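Local structure of putative cytosine/guanine deaminase (2PAJ) at residues 11-16 with 56-61; 38-43 with 50-55; 77-82 with 134-139; 305-310 with 334-339. The protein catalyses the zinc-dependent hydrolytic deamination of 2-amino-4-hydroxypteridines such as isoxanthopterin to 2,4-dihydroxypteridines, releasing ammonium. All blocks are in the same frame, centred on the assembly; numbering follows the deposited sequence.

How the interactions relate
Interactions 1 and 2 lie at the periphery, each about 29 Å from the centre of the chain, in one small sheet where strands 11-15 and 39-42 are neighbours. They touch directly: Glu58 of interaction 1 forms a salt bridge with Arg40 of interaction 2. Backbone pairing dominates the first, while arginine stacking and loop bonds mark the second, and both are only partly buried. Interactions 3 and 4 are buried at the C-terminal ends of the barrel strands and meet at the zinc ion, to which each supplies one ligand, His78 or Asp336. Here metal ligands and buried polar bonds dominate, with aromatic packing in interaction 3. The two pairs are remote, with centres about 36 Å apart.

Interaction 1: 11-16 with 56-61; sequences STLIRN and PGETIV
Ser11, Leu13 and Arg15 exchange backbone bonds with Thr59 and Val61 in a parallel ladder. Thr59 N donates to Ser11 O, Leu13 N to Thr59 O (2.7 Å), Val61 N to Leu13 O and Arg15 N to Val61 O. The two short strands run at 21° to each other. Strand 59-62 is an outermost strand of a four-stranded mixed sheet, and 11-15 separates it from 39-42, consistent with the small beta domain that accompanies the barrel in this superfamily. At the N-terminal end the polar contact passes to side chains: Ser11 OG donates to the anti lone pair of Glu58 OE2 (2.7 Å). Chi1 of -175° sets Glu58 CG anti to its backbone N, and the chain runs on extended from there; OE2 also makes a salt bridge with Arg40. Side-chain packing occupies both faces. On one, Thr12 and Thr59 lie side by side, as do the apolar Ile14 and Val61, whose CG1 atoms meet at 3.4 Å; Phe447 and Met444 of strand 442-448 cover this latter pair. On the other, the aliphatic part of Arg15 crosses Ile60, CD reaching CG2 at 3.5 Å, while Leu13 CB packs beside Glu58 OE1.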
loop_
_atom_site.group_PDB
_atom_site.type_symbol
_atom_site.label_atom_id
_atom_site.label_comp_id
_atom_site.label_asym_id
_atom_site.label_seq_id
_atom_site.Cartn_x
_atom_site.Cartn_y
_atom_site.Cartn_z
ATOM N N SER A 11 -12.750 14.670 -20.092
ATOM C CA SER A 11 -13.924 14.007 -19.533
ATOM C C SER A 11 -13.956 12.577 -20.039
ATOM O O SER A 11 -13.566 12.290 -21.169
ATOM C CB SER A 11 -15.209 14.714 -19.943
ATOM O OG SER A 11 -16.304 14.182 -19.224
ATOM N N THR A 12 -14.419 11.670 -19.202
ATOM C CA THR A 12 -14.457 10.289 -19.623
ATOM C C THR A 12 -15.682 9.575 -19.093
ATOM O O THR A 12 -16.153 9.860 -17.997
ATOM C CB THR A 12 -13.195 9.565 -19.166
ATOM O OG1 THR A 12 -12.061 10.181 -19.788
ATOM C CG2 THR A 12 -13.260 8.095 -19.534
ATOM N N LEU A 13 -16.203 8.646 -19.881
ATOM C CA LEU A 13 -17.374 7.907 -19.467
ATOM C C LEU A 13 -17.146 6.410 -19.557
ATOM O O LEU A 13 -16.945 5.856 -20.632
ATOM C CB LEU A 13 -18.578 8.303 -20.323
ATOM C CG LEU A 13 -19.971 7.840 -19.884
ATOM C CD1 LEU A 13 -20.414 8.635 -18.678
ATOM C CD2 LEU A 13 -20.962 8.025 -21.023
ATOM N N ILE A 14 -17.146 5.767 -18.400
ATOM C CA ILE A 14 -17.000 4.325 -18.328
ATOM C C ILE A 14 -18.454 3.872 -18.417
ATOM O O ILE A 14 -19.286 4.260 -17.592
ATOM C CB ILE A 14 -16.373 3.910 -16.979
ATOM C CG1 ILE A 14 -15.004 4.584 -16.816
ATOM C CG2 ILE A 14 -16.222 2.402 -16.903
ATOM C CD1 ILE A 14 -14.364 4.342 -15.468
ATOM N N ARG A 15 -18.772 3.083 -19.437
ATOM C CA ARG A 15 -20.151 2.660 -19.620
ATOM C C ARG A 15 -20.433 1.176 -19.509
ATOM O O ARG A 15 -19.579 0.329 -19.794
ATOM C CB ARG A 15 -20.674 3.096 -20.992
ATOM C CG ARG A 15 -20.198 4.433 -21.501
ATOM C CD ARG A 15 -20.828 4.681 -22.863
ATOM N NE ARG A 15 -22.292 4.740 -22.772
ATOM C CZ ARG A 15 -23.121 4.610 -23.808
ATOM N NH1 ARG A 15 -22.640 4.404 -25.034
ATOM N NH2 ARG A 15 -24.434 4.698 -23.619
ATOM N N ASN A 16 -21.665 0.895 -19.095
ATOM C CA ASN A 16 -22.201 -0.452 -19.006
ATOM C C ASN A 16 -21.441 -1.461 -18.158
ATOM O O ASN A 16 -21.132 -2.556 -18.618
ATOM C CB ASN A 16 -22.364 -0.973 -20.433
ATOM C CG ASN A 16 -23.305 -2.128 -20.522
ATOM O OD1 ASN A 16 -24.418 -2.071 -20.006
ATOM N ND2 ASN A 16 -22.875 -3.190 -21.192
ATOM N N PRO A 56 -20.751 14.738 -26.358
ATOM C CA PRO A 56 -19.943 14.951 -27.555
ATOM C C PRO A 56 -18.466 15.131 -27.239
ATOM O O PRO A 56 -18.106 15.841 -26.299
ATOM C CB PRO A 56 -20.576 16.194 -28.177
ATOM C CG PRO A 56 -21.178 16.918 -26.986
ATOM C CD PRO A 56 -21.769 15.793 -26.194
ATOM N N GLY A 57 -17.629 14.462 -28.032
ATOM C CA GLY A 57 -16.188 14.548 -27.879
ATOM C C GLY A 57 -15.636 13.971 -26.590
ATOM O O GLY A 57 -14.438 14.075 -26.320
ATOM N N GLU A 58 -16.500 13.365 -25.784
ATOM C CA GLU A 58 -16.070 12.781 -24.523
ATOM C C GLU A 58 -15.403 11.428 -24.749
ATOM O O GLU A 58 -15.712 10.728 -25.713
ATOM C CB GLU A 58 -17.277 12.626 -23.608
ATOM C CG GLU A 58 -16.949 12.149 -22.221
ATOM C CD GLU A 58 -18.191 11.991 -21.377
ATOM O OE1 GLU A 58 -19.034 11.135 -21.739
ATOM O OE2 GLU A 58 -18.328 12.722 -20.369
ATOM N N THR A 59 -14.472 11.064 -23.874
ATOM C CA THR A 59 -13.805 9.776 -24.011
ATOM C C THR A 59 -14.719 8.700 -23.468
ATOM O O THR A 59 -15.339 8.869 -22.408
ATOM C CB THR A 59 -12.496 9.721 -23.224
ATOM O OG1 THR A 59 -11.568 10.657 -23.784
ATOM C CG2 THR A 59 -11.897 8.318 -23.269
ATOM N N ILE A 60 -14.815 7.596 -24.197
ATOM C CA ILE A 60 -15.671 6.516 -23.752
ATOM C C ILE A 60 -14.944 5.199 -23.658
ATOM O O ILE A 60 -14.174 4.832 -24.543
ATOM C CB ILE A 60 -16.894 6.359 -24.675
ATOM C CG1 ILE A 60 -17.788 7.586 -24.543
ATOM C CG2 ILE A 60 -17.678 5.107 -24.307
ATOM C CD1 ILE A 60 -19.014 7.520 -25.377
ATOM N N VAL A 61 -15.172 4.503 -22.555
ATOM C CA VAL A 61 -14.559 3.203 -22.344
ATOM C C VAL A 61 -15.695 2.222 -22.056
ATOM O O VAL A 61 -16.432 2.373 -21.077
ATOM C CB VAL A 61 -13.522 3.244 -21.175
ATOM C CG1 VAL A 61 -14.052 4.050 -20.038
ATOM C CG2 VAL A 61 -13.199 1.842 -20.705
#

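Interaction 2: 38-43 with 50-55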
loop_
_atom_site.group_PDB
_atom_site.type_symbol
_atom_site.label_atom_id
_atom_site.label_comp_id
_atom_site.label_asym_id
_atom_site.label_seq_id
_atom_site.Cartn_x
_atom_site.Cartn_y
_atom_site.Cartn_z
ATOM N N ASP A 38 -23.103 3.333 -15.319
ATOM C CA ASP A 38 -21.996 4.112 -15.887
ATOM C C ASP A 38 -21.334 5.023 -14.867
ATOM O O ASP A 38 -21.862 5.234 -13.773
ATOM C CB ASP A 38 -22.466 4.977 -17.071
ATOM C CG ASP A 38 -23.354 4.221 -18.042
ATOM O OD1 ASP A 38 -24.573 4.500 -18.055
ATOM O OD2 ASP A 38 -22.838 3.351 -18.783
ATOM N N ILE A 39 -20.175 5.565 -15.245
ATOM C CA ILE A 39 -19.422 6.482 -14.392
ATOM C C ILE A 39 -18.725 7.574 -15.197
ATOM O O ILE A 39 -17.946 7.286 -16.106
ATOM C CB ILE A 39 -18.351 5.749 -13.576
ATOM C CG1 ILE A 39 -18.997 4.645 -12.733
ATOM C CG2 ILE A 39 -17.613 6.745 -12.678
ATOM C CD1 ILE A 39 -18.009 3.798 -11.978
ATOM N N ARG A 40 -19.016 8.827 -14.854
ATOM C CA ARG A 40 -18.411 9.971 -15.533
ATOM C C ARG A 40 -17.268 10.560 -14.708
ATOM O O ARG A 40 -17.384 10.752 -13.503
ATOM C CB ARG A 40 -19.461 11.055 -15.816
ATOM C CG ARG A 40 -18.883 12.342 -16.390
ATOM C CD ARG A 40 -19.923 13.236 -17.068
ATOM N NE ARG A 40 -20.106 12.885 -18.476
ATOM C CZ ARG A 40 -21.080 12.102 -18.928
ATOM N NH1 ARG A 40 -21.961 11.599 -18.075
ATOM N NH2 ARG A 40 -21.172 11.821 -20.226
ATOM N N ILE A 41 -16.156 10.838 -15.371
ATOM C CA ILE A 41 -14.996 11.402 -14.707
ATOM C C ILE A 41 -14.604 12.720 -15.366
ATOM O O ILE A 41 -14.440 12.789 -16.590
ATOM C CB ILE A 41 -13.779 10.443 -14.803
ATOM C CG1 ILE A 41 -14.082 9.131 -14.078
ATOM C CG2 ILE A 41 -12.523 11.121 -14.241
ATOM C CD1 ILE A 41 -13.041 8.042 -14.322
ATOM N N VAL A 42 -14.477 13.768 -14.560
ATOM C CA VAL A 42 -14.040 15.058 -15.084
ATOM C C VAL A 42 -12.773 15.441 -14.331
ATOM O O VAL A 42 -12.800 15.731 -13.135
ATOM C CB VAL A 42 -15.116 16.167 -14.932
ATOM C CG1 VAL A 42 -15.570 16.271 -13.478
ATOM C CG2 VAL A 42 -14.548 17.494 -15.429
ATOM N N GLY A 43 -11.655 15.411 -15.043
ATOM C CA GLY A 43 -10.397 15.730 -14.410
ATOM C C GLY A 43 -9.945 14.564 -13.559
ATOM O O GLY A 43 -9.786 13.439 -14.044
ATOM N N GLY A 50 -24.284 6.075 -12.391
ATOM C CA GLY A 50 -25.587 5.515 -12.719
ATOM C C GLY A 50 -26.443 6.129 -13.804
ATOM O O GLY A 50 -26.981 7.221 -13.643
ATOM N N ALA A 51 -26.582 5.421 -14.915
ATOM C CA ALA A 51 -27.429 5.881 -16.013
ATOM C C ALA A 51 -27.062 7.252 -16.571
ATOM O O ALA A 51 -27.809 8.204 -16.407
ATOM C CB ALA A 51 -28.883 5.880 -15.556
ATOM N N LEU A 52 -25.924 7.331 -17.259
ATOM C CA LEU A 52 -25.422 8.575 -17.842
ATOM C C LEU A 52 -25.358 8.505 -19.372
ATOM O O LEU A 52 -24.908 7.512 -19.946
ATOM C CB LEU A 52 -24.022 8.851 -17.296
ATOM C CG LEU A 52 -23.814 8.538 -15.814
ATOM C CD1 LEU A 52 -22.338 8.372 -15.538
ATOM C CD2 LEU A 52 -24.425 9.643 -14.961
ATOM N N ALA A 53 -25.811 9.562 -20.034
ATOM C CA ALA A 53 -25.791 9.603 -21.496
ATOM C C ALA A 53 -24.461 10.192 -21.974
ATOM O O ALA A 53 -23.996 11.207 -21.455
ATOM C CB ALA A 53 -26.966 10.431 -22.018
ATOM N N PRO A 54 -23.826 9.553 -22.962
ATOM C CA PRO A 54 -22.547 10.061 -23.464
ATOM C C PRO A 54 -22.602 11.516 -23.908
ATOM O O PRO A 54 -23.668 12.042 -24.229
ATOM C CB PRO A 54 -22.217 9.103 -24.608
ATOM C CG PRO A 54 -23.572 8.613 -25.050
ATOM C CD PRO A 54 -24.275 8.389 -23.741
ATOM N N ARG A 55 -21.442 12.165 -23.904
ATOM C CA ARG A 55 -21.348 13.562 -24.319
ATOM C C ARG A 55 -20.460 13.721 -25.544
ATOM O O ARG A 55 -19.517 12.945 -25.766
ATOM C CB ARG A 55 -20.808 14.427 -23.187
ATOM C CG ARG A 55 -21.798 14.609 -22.090
ATOM C CD ARG A 55 -21.170 15.282 -20.908
ATOM N NE ARG A 55 -22.100 15.337 -19.789
ATOM C CZ ARG A 55 -21.793 15.839 -18.599
ATOM N NH1 ARG A 55 -20.576 16.329 -18.384
ATOM N NH2 ARG A 55 -22.698 15.847 -17.628
#
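Asp38, just before strand 39-42, and Arg40 within it receive the irregular loop 50-55 that leaves the antiparallel hairpin 39-42/45-49. This belongs to the small sheet away from the metal site. Past the second strand the backbone still pairs once, Gly50 N donating to Asp38 O at 2.9 Å. Asp38 then binds the loop with its side chain: Leu52 N approaches OD1 on the anti side (3.2 Å), 21° out of the carboxylate plane. The other oxygen, OD2, takes the backbone N of Asn16, which ties the loop to the end of strand 11-15. Leu52 turns back over the strand and sets CD1 against the backbone N of Arg40 at 3.4 Å, with its CB beside Arg40 NH1. Leu13 flanks this leucine from the next strand. Arg40 reaches the loop with its chain bent at chi3 (-88°), which places NE. Its NH2 donates to Ala53 O (3.1 Å), above the carbonyl plane, and its NE makes a salt bridge with Glu58, a negative partner that probably offsets the close approach of a second arginine. That second arginine is Arg55, whose guanidinium lies flat on that of Arg40, planes 19° apart and centres separated by 3.8 Å. Arg55 CG, farther back along its extended chain, meets Arg40 NH2 at 3.4 Å.

Interaction 3: 77-82 with 134-139; sequences HHLFQS and VADHNY. With ZN (zinc ion), chain B.
His78 faces both the zinc ion and the 134-139 segment: NE2 binds the metal at 2.1 Å, and ND1, the other ring nitrogen, donates to His137 O at 3.0 Å. The acceptor lies within 5° of the imidazole plane, so metal and carbonyl together fix the ring's rotation. His76, His248 and Asp336 supply further zinc ligands; His76 and His78 form the His-X-His motif that follows the first strand of amidohydrolase barrels. The next shell holds the backbone around His78. His137, centre of an inverse gamma turn, donates its N to His77 O (2.8 Å) from above the carbonyl plane. Asp136 OD1 accepts from Leu79 N at 2.6 Å, the N-H meeting it from above the carboxylate plane. Asp136 OD2 accepts from a water (2.8 Å) that also donates to Asn138 OD1. Beyond, the edge of Phe80 is directed at the face of Tyr139 in an offset edge-to-face pair, Phe80 CE2 standing 3.6 Å from Tyr139 CZ with the planes at 76°. Gln81, probably a substrate-binding residue, passes Tyr139 at about a right angle. Leu79 CD2 comes loosely to Val134 CG1 (4.5 Å). Segment 134-139 runs from the last residues of strand 131-136, paired with 163-168, into the loop beyond, facing the loop after strand 67-73, with helix 112-127 against His77, Phe80 and Val134 and helix 149-159 against Asp136 and Asn138.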
loop_
_atom_site.group_PDB
_atom_site.type_symbol
_atom_site.label_atom_id
_atom_site.label_comp_id
_atom_site.label_asym_id
_atom_site.label_seq_id
_atom_site.Cartn_x
_atom_site.Cartn_y
_atom_site.Cartn_z
ATOM N N HIS A 77 4.815 -2.097 2.792
ATOM C CA HIS A 77 5.660 -2.746 1.790
ATOM C C HIS A 77 7.150 -2.566 2.100
ATOM O O HIS A 77 7.520 -1.831 3.005
ATOM C CB HIS A 77 5.378 -2.112 0.427
ATOM C CG HIS A 77 5.602 -3.027 -0.739
ATOM N ND1 HIS A 77 6.560 -4.019 -0.742
ATOM C CD2 HIS A 77 5.017 -3.068 -1.960
ATOM C CE1 HIS A 77 6.556 -4.628 -1.914
ATOM N NE2 HIS A 77 5.630 -4.069 -2.671
ATOM N N HIS A 78 7.992 -3.250 1.331
ATOM C CA HIS A 78 9.450 -3.161 1.442
ATOM C C HIS A 78 9.986 -3.408 0.031
ATOM O O HIS A 78 10.644 -4.409 -0.217
ATOM C CB HIS A 78 10.009 -4.224 2.394
ATOM C CG HIS A 78 9.477 -4.136 3.789
ATOM N ND1 HIS A 78 9.534 -2.983 4.539
ATOM C CD2 HIS A 78 8.876 -5.063 4.571
ATOM C CE1 HIS A 78 8.988 -3.199 5.721
ATOM N NE2 HIS A 78 8.579 -4.454 5.767
ATOM N N LEU A 79 9.703 -2.481 -0.879
ATOM C CA LEU A 79 10.097 -2.598 -2.284
ATOM C C LEU A 79 11.510 -3.041 -2.651
ATOM O O LEU A 79 11.712 -3.585 -3.734
ATOM C CB LEU A 79 9.794 -1.294 -3.047
ATOM C CG LEU A 79 8.440 -1.008 -3.727
ATOM C CD1 LEU A 79 7.869 -2.283 -4.329
ATOM C CD2 LEU A 79 7.469 -0.432 -2.733
ATOM N N PHE A 80 12.498 -2.819 -1.793
ATOM C CA PHE A 80 13.843 -3.231 -2.178
ATOM C C PHE A 80 13.905 -4.747 -2.237
ATOM O O PHE A 80 14.645 -5.322 -3.046
ATOM C CB PHE A 80 14.895 -2.654 -1.221
ATOM C CG PHE A 80 15.028 -3.384 0.089
ATOM C CD1 PHE A 80 15.943 -4.426 0.229
ATOM C CD2 PHE A 80 14.300 -2.979 1.200
ATOM C CE1 PHE A 80 16.139 -5.044 1.452
ATOM C CE2 PHE A 80 14.482 -3.589 2.433
ATOM C CZ PHE A 80 15.411 -4.629 2.564
ATOM N N GLN A 81 13.082 -5.380 -1.400
ATOM C CA GLN A 81 12.994 -6.830 -1.314
ATOM C C GLN A 81 12.490 -7.488 -2.592
ATOM O O GLN A 81 12.531 -8.704 -2.722
ATOM C CB GLN A 81 12.099 -7.206 -0.138
ATOM C CG GLN A 81 12.839 -7.231 1.167
ATOM C CD GLN A 81 11.939 -7.092 2.362
ATOM O OE1 GLN A 81 10.896 -7.742 2.458
ATOM N NE2 GLN A 81 12.341 -6.240 3.297
ATOM N N SER A 82 12.023 -6.682 -3.537
ATOM C CA SER A 82 11.520 -7.210 -4.790
ATOM C C SER A 82 12.600 -7.905 -5.604
ATOM O O SER A 82 12.324 -8.519 -6.635
ATOM C CB SER A 82 10.878 -6.090 -5.601
ATOM O OG SER A 82 9.700 -5.642 -4.956
ATOM N N VAL A 134 0.336 3.200 -3.403
ATOM C CA VAL A 134 1.288 2.307 -2.771
ATOM C C VAL A 134 2.011 3.014 -1.634
ATOM O O VAL A 134 2.311 4.197 -1.718
ATOM C CB VAL A 134 2.334 1.820 -3.793
ATOM C CG1 VAL A 134 3.191 0.734 -3.175
ATOM C CG2 VAL A 134 1.650 1.343 -5.064
ATOM N N ALA A 135 2.267 2.281 -0.562
ATOM C CA ALA A 135 2.970 2.821 0.586
ATOM C C ALA A 135 4.145 1.887 0.824
ATOM O O ALA A 135 3.958 0.684 1.015
ATOM C CB ALA A 135 2.059 2.859 1.814
ATOM N N ASP A 136 5.360 2.427 0.771
ATOM C CA ASP A 136 6.533 1.607 1.005
ATOM C C ASP A 136 7.226 1.975 2.312
ATOM O O ASP A 136 7.459 3.150 2.591
ATOM C CB ASP A 136 7.520 1.726 -0.157
ATOM C CG ASP A 136 8.779 0.898 0.070
ATOM O OD1 ASP A 136 8.667 -0.336 0.256
ATOM O OD2 ASP A 136 9.885 1.479 0.076
ATOM N N HIS A 137 7.522 0.953 3.114
ATOM C CA HIS A 137 8.212 1.127 4.387
ATOM C C HIS A 137 9.679 0.956 4.026
ATOM O O HIS A 137 10.270 -0.106 4.220
ATOM C CB HIS A 137 7.777 0.056 5.397
ATOM C CG HIS A 137 8.239 0.324 6.797
ATOM N ND1 HIS A 137 8.016 -0.553 7.836
ATOM C CD2 HIS A 137 8.903 1.376 7.332
ATOM C CE1 HIS A 137 8.521 -0.056 8.950
ATOM N NE2 HIS A 137 9.064 1.114 8.670
ATOM N N ASN A 138 10.246 2.016 3.461
ATOM C CA ASN A 138 11.634 2.023 3.029
ATOM C C ASN A 138 12.577 2.231 4.203
ATOM O O ASN A 138 12.388 3.136 5.018
ATOM C CB ASN A 138 11.841 3.109 1.967
ATOM C CG ASN A 138 13.268 3.160 1.451
ATOM O OD1 ASN A 138 13.984 2.155 1.473
ATOM N ND2 ASN A 138 13.678 4.324 0.953
ATOM N N TYR A 139 13.581 1.366 4.314
ATOM C CA TYR A 139 14.526 1.512 5.400
ATOM C C TYR A 139 15.969 1.352 4.984
ATOM O O TYR A 139 16.860 1.121 5.815
ATOM C CB TYR A 139 14.172 0.606 6.584
ATOM C CG TYR A 139 14.116 -0.866 6.306
ATOM C CD1 TYR A 139 15.275 -1.595 6.051
ATOM C CD2 TYR A 139 12.907 -1.544 6.391
ATOM C CE1 TYR A 139 15.238 -2.959 5.900
ATOM C CE2 TYR A 139 12.845 -2.907 6.241
ATOM C CZ TYR A 139 14.014 -3.613 5.997
ATOM O OH TYR A 139 13.959 -4.971 5.848
HETATM ZN ZN ZN B . 7.169 -5.430 6.898
HETATM O O HOH W 1 12.131 -0.211 0.245
#

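Interaction 4: 305-310 with 334-339; sequences AHCPQS and GVDGAA. With ZN (zinc ion), chain B.
Ser310 and Asp336 make the compact, buried end of this contact, where the segments following two neighbouring parallel strands of the barrel, 303-306 and 331-333, come together beside the zinc ion. Ser310 OG donates to Asp336 OD2 at 2.8 Å, on the syn side and 32° out of the carboxylate plane. Asp336 OD1 binds the metal at 2.0 Å. Closer to the strands, Gly334 N donates to His306 O (3.0 Å). Cys307, at the N-cap position of helix 308-312, lays SG against the Gly334 backbone, 3.2 Å from its carbonyl O. Gly334 itself has no side chain to meet the sulfur. The looser part holds His306 and Pro308, both partly exposed. His306 CB points away from 334-339, and its ring takes Pro308 CD over the centre of one face, 3.6 Å above the plane. Pro308 leans on Glu349 and Thr353 of helix 346-359. Asp336 follows the eighth strand of the barrel, the usual place of the metal-binding aspartate in amidohydrolases, and shares the zinc with His76, His78 and His248. Because its two oxygens have different partners, metal on OD1 and hydroxyl on OD2, the carboxylate is fixed in rotation; Ser310, also hydrogen-bonded to Ser340 OG, thus acts as a second-shell residue for the zinc site.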
loop_
_atom_site.group_PDB
_atom_site.type_symbol
_atom_site.label_atom_id
_atom_site.label_comp_id
_atom_site.label_asym_id
_atom_site.label_seq_id
_atom_site.Cartn_x
_atom_site.Cartn_y
_atom_site.Cartn_z
ATOM N N ALA A 305 -1.972 -2.513 9.547
ATOM C CA ALA A 305 -1.719 -2.840 8.150
ATOM C C ALA A 305 -1.658 -4.356 8.178
ATOM O O ALA A 305 -0.641 -4.950 8.557
ATOM C CB ALA A 305 -0.390 -2.263 7.685
ATOM N N HIS A 306 -2.767 -4.975 7.794
ATOM C CA HIS A 306 -2.884 -6.424 7.789
ATOM C C HIS A 306 -2.171 -7.056 6.601
ATOM O O HIS A 306 -2.452 -6.724 5.459
ATOM C CB HIS A 306 -4.358 -6.799 7.769
ATOM C CG HIS A 306 -4.605 -8.266 7.834
ATOM N ND1 HIS A 306 -5.562 -8.886 7.065
ATOM C CD2 HIS A 306 -4.013 -9.237 8.565
ATOM C CE1 HIS A 306 -5.546 -10.183 7.317
ATOM N NE2 HIS A 306 -4.614 -10.421 8.222
ATOM N N CYS A 307 -1.249 -7.971 6.884
ATOM C CA CYS A 307 -0.489 -8.662 5.838
ATOM C C CYS A 307 -0.498 -10.181 6.052
ATOM O O CYS A 307 0.456 -10.737 6.590
ATOM C CB CYS A 307 0.966 -8.155 5.807
ATOM S SG CYS A 307 1.160 -6.362 5.566
ATOM N N PRO A 308 -1.570 -10.863 5.611
ATOM C CA PRO A 308 -1.717 -12.313 5.752
ATOM C C PRO A 308 -0.627 -13.210 5.138
ATOM O O PRO A 308 -0.014 -14.001 5.852
ATOM C CB PRO A 308 -3.112 -12.568 5.180
ATOM C CG PRO A 308 -3.295 -11.455 4.212
ATOM C CD PRO A 308 -2.754 -10.283 4.954
ATOM N N GLN A 309 -0.386 -13.103 3.832
ATOM C CA GLN A 309 0.632 -13.929 3.171
ATOM C C GLN A 309 2.011 -13.826 3.817
ATOM O O GLN A 309 2.759 -14.795 3.873
ATOM C CB GLN A 309 0.751 -13.556 1.698
ATOM C CG GLN A 309 -0.455 -13.928 0.874
ATOM C CD GLN A 309 -0.341 -13.452 -0.554
ATOM O OE1 GLN A 309 -0.284 -12.250 -0.813
ATOM N NE2 GLN A 309 -0.310 -14.387 -1.493
ATOM N N SER A 310 2.344 -12.637 4.297
ATOM C CA SER A 310 3.626 -12.414 4.939
ATOM C C SER A 310 3.572 -12.925 6.379
ATOM O O SER A 310 4.460 -13.648 6.827
ATOM C CB SER A 310 3.945 -10.927 4.918
ATOM O OG SER A 310 5.317 -10.697 5.217
ATOM N N GLY A 334 -1.931 -4.634 3.373
ATOM C CA GLY A 334 -0.628 -4.416 2.800
ATOM C C GLY A 334 -0.028 -5.763 2.479
ATOM O O GLY A 334 -0.514 -6.787 2.921
ATOM N N VAL A 335 1.031 -5.742 1.695
ATOM C CA VAL A 335 1.766 -6.934 1.289
ATOM C C VAL A 335 3.180 -6.415 1.465
ATOM O O VAL A 335 3.545 -5.456 0.785
ATOM C CB VAL A 335 1.500 -7.254 -0.217
ATOM C CG1 VAL A 335 0.308 -6.477 -0.681
ATOM C CG2 VAL A 335 2.706 -6.905 -1.103
ATOM N N ASP A 336 3.991 -6.974 2.355
ATOM C CA ASP A 336 5.318 -6.378 2.477
ATOM C C ASP A 336 6.519 -7.152 1.984
ATOM O O ASP A 336 6.673 -8.325 2.281
ATOM C CB ASP A 336 5.577 -5.907 3.913
ATOM C CG ASP A 336 5.766 -7.047 4.910
ATOM O OD1 ASP A 336 6.768 -7.003 5.663
ATOM O OD2 ASP A 336 4.924 -7.962 4.969
ATOM N N GLY A 337 7.375 -6.489 1.220
ATOM C CA GLY A 337 8.584 -7.131 0.713
ATOM C C GLY A 337 8.529 -8.580 0.264
ATOM O O GLY A 337 8.234 -9.482 1.042
ATOM N N ALA A 338 8.844 -8.793 -1.008
ATOM C CA ALA A 338 8.851 -10.119 -1.606
ATOM C C ALA A 338 9.742 -11.100 -0.835
ATOM O O ALA A 338 9.758 -12.301 -1.112
ATOM C CB ALA A 338 9.315 -10.023 -3.064
ATOM N N ALA A 339 10.481 -10.598 0.142
ATOM C CA ALA A 339 11.367 -11.465 0.905
ATOM C C ALA A 339 10.568 -12.312 1.871
ATOM O O ALA A 339 11.009 -13.373 2.305
ATOM C CB ALA A 339 12.395 -10.636 1.659
HETATM ZN ZN ZN B . 7.169 -5.430 6.898
#